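Local coordinates for putative cytoplasmic protein (Salmonella typhimurium, PDB 2GK3) that is of unknown function but probably belongs to the class I glutamine amidotransferase-like family, and assembles into a hexamer, at residues 175-180 with 200-205. Residues are numbered along the deposited sequence; the frame is centred on the assembly and turned at random.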
loop_
_atom_site.group_PDB
_atom_site.type_symbol
_atom_site.label_atom_id
_atom_site.label_comp_id
_atom_site.label_asym_id
_atom_site.label_seq_id
_atom_site.Cartn_x
_atom_site.Cartn_y
_atom_site.Cartn_z
ATOM N N PRO E 175 45.017 -7.840 -14.139
ATOM C CA PRO E 175 45.271 -8.524 -12.850
ATOM C C PRO E 175 44.033 -9.095 -12.151
ATOM O O PRO E 175 44.103 -10.199 -11.612
ATOM C CB PRO E 175 45.886 -7.427 -11.972
ATOM C CG PRO E 175 46.429 -6.411 -12.899
ATOM C CD PRO E 175 45.788 -6.586 -14.259
ATOM N N VAL E 176 42.910 -8.369 -12.168
ATOM C CA VAL E 176 41.691 -8.785 -11.460
ATOM C C VAL E 176 41.085 -10.080 -12.012
ATOM O O VAL E 176 40.592 -10.930 -11.260
ATOM C CB VAL E 176 40.645 -7.646 -11.442
ATOM C CG1 VAL E 176 39.250 -8.159 -11.105
ATOM C CG2 VAL E 176 41.063 -6.553 -10.471
ATOM N N VAL E 177 41.141 -10.237 -13.327
ATOM C CA VAL E 177 40.463 -11.347 -13.989
ATOM C C VAL E 177 41.413 -12.373 -14.616
ATOM O O VAL E 177 40.977 -13.403 -15.136
ATOM C CB VAL E 177 39.485 -10.827 -15.064
ATOM C CG1 VAL E 177 38.414 -9.925 -14.425
ATOM C CG2 VAL E 177 40.251 -10.103 -16.182
ATOM N N ASN E 178 42.708 -12.081 -14.581
ATOM C CA ASN E 178 43.682 -12.979 -15.172
ATOM C C ASN E 178 43.525 -14.429 -14.679
ATOM O O ASN E 178 43.492 -14.685 -13.469
ATOM C CB ASN E 178 45.101 -12.457 -14.957
ATOM C CG ASN E 178 46.149 -13.329 -15.633
ATOM O OD1 ASN E 178 46.215 -13.404 -16.856
ATOM N ND2 ASN E 178 46.972 -13.990 -14.833
ATOM N N GLY E 179 43.402 -15.360 -15.626
ATOM C CA GLY E 179 43.260 -16.780 -15.309
ATOM C C GLY E 179 41.837 -17.298 -15.233
ATOM O O GLY E 179 41.637 -18.508 -15.150
ATOM N N PHE E 180 40.850 -16.398 -15.260
ATOM C CA PHE E 180 39.436 -16.785 -15.140
ATOM C C PHE E 180 39.011 -17.449 -16.435
ATOM O O PHE E 180 39.574 -17.152 -17.495
ATOM C CB PHE E 180 38.535 -15.559 -14.903
ATOM C CG PHE E 180 38.668 -14.915 -13.532
ATOM C CD1 PHE E 180 39.750 -15.206 -12.675
ATOM C CD2 PHE E 180 37.725 -13.973 -13.121
ATOM C CE1 PHE E 180 39.868 -14.588 -11.413
ATOM C CE2 PHE E 180 37.836 -13.341 -11.874
ATOM C CZ PHE E 180 38.917 -13.655 -11.014
ATOM N N VAL E 200 37.731 -0.702 -19.358
ATOM C CA VAL E 200 36.714 -1.754 -19.467
ATOM C C VAL E 200 37.361 -3.148 -19.513
ATOM O O VAL E 200 38.156 -3.453 -20.407
ATOM C CB VAL E 200 35.812 -1.548 -20.706
ATOM C CG1 VAL E 200 34.833 -2.712 -20.876
ATOM C CG2 VAL E 200 35.066 -0.224 -20.604
ATOM N N VAL E 201 37.013 -4.004 -18.557
ATOM C CA VAL E 201 37.674 -5.303 -18.437
ATOM C C VAL E 201 36.783 -6.466 -18.882
ATOM O O VAL E 201 37.260 -7.434 -19.469
ATOM C CB VAL E 201 38.205 -5.500 -16.987
ATOM C CG1 VAL E 201 38.721 -6.909 -16.765
ATOM C CG2 VAL E 201 39.287 -4.463 -16.680
ATOM N N LEU E 202 35.488 -6.366 -18.595
ATOM C CA LEU E 202 34.523 -7.391 -18.970
ATOM C C LEU E 202 33.341 -6.702 -19.614
ATOM O O LEU E 202 33.011 -5.565 -19.262
ATOM C CB LEU E 202 34.012 -8.156 -17.733
ATOM C CG LEU E 202 34.922 -8.989 -16.803
ATOM C CD1 LEU E 202 34.064 -9.704 -15.755
ATOM C CD2 LEU E 202 35.755 -10.004 -17.602
ATOM N N THR E 203 32.684 -7.394 -20.534
ATOM C CA THR E 203 31.501 -6.855 -21.197
ATOM C C THR E 203 30.374 -7.870 -21.128
ATOM O O THR E 203 30.579 -9.044 -20.827
ATOM C CB THR E 203 31.757 -6.557 -22.681
ATOM O OG1 THR E 203 32.168 -7.773 -23.308
ATOM C CG2 THR E 203 32.851 -5.479 -22.882
ATOM N N ILE E 204 29.179 -7.400 -21.440
ATOM C CA ILE E 204 27.999 -8.214 -21.411
ATOM C C ILE E 204 27.153 -7.631 -22.537
ATOM O O ILE E 204 26.935 -6.422 -22.554
ATOM C CB ILE E 204 27.328 -8.095 -19.995
ATOM C CG1 ILE E 204 26.197 -9.110 -19.802
ATOM C CG2 ILE E 204 26.902 -6.638 -19.667
ATOM C CD1 ILE E 204 25.649 -9.148 -18.355
ATOM N N ASN E 205 26.752 -8.446 -23.515
ATOM C CA ASN E 205 25.936 -7.958 -24.655
ATOM C C ASN E 205 26.631 -6.776 -25.341
ATOM O O ASN E 205 25.995 -5.833 -25.825
ATOM C CB ASN E 205 24.539 -7.569 -24.156
ATOM C CG ASN E 205 23.538 -7.338 -25.278
ATOM O OD1 ASN E 205 23.615 -7.957 -26.350
ATOM N ND2 ASN E 205 22.561 -6.449 -25.019
#
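Val177 meets Val201 tip to tip: CG2 of Val177 lies 3.6 Å from CG1 of Val201, and the same Val201 CG1 is 3.8 Å from Val177 CG1, so one methyl sits against both branches of the other valine. Val177 then passes alongside Leu202, the two side chains running in opposite directions, with Val177 CG1 4.1 Å from Leu202 CD2. The CB of Val201 already faces the loop, and a chi1 of 172° turns CG1 away from the backbone N, bringing it to Val177.

Residues 175-180 belong to the loop between strands 164-169 and 185-194, and they pack on strand 199-204, which runs antiparallel to both 164-169 and 207-215. Val201 and Leu202 are neighbours in sequence, yet both point toward Val177. The classic beta bulge they form opposite Leu210 accounts for this by breaking the usual alternation of strand side chains. Val177 opens a type II turn closed by the bond from Phe180 N to Val177 O (3.0 Å). Gly179 has the positive phi (94°) of its position in this turn, which glycine adopts readily because it lacks a side chain. The turn also folds the Phe180 ring back, one face over Val177 CA, 3.8 Å from the ring plane. Val176 O accepts a hydrogen bond from Asn248 ND2, tying the loop to helix 242-253, and Tyr183 touches both Val177 and Leu202.

No hydrogen bond joins 175-180 to 200-205. Three buried branched aliphatic residues meet through methyl groups alone, so the association rests on shape and exclusion of water, while Val201 and Leu202 make their backbone bonds to strand 207-215 and, for Val201, to Val170 and Ser171.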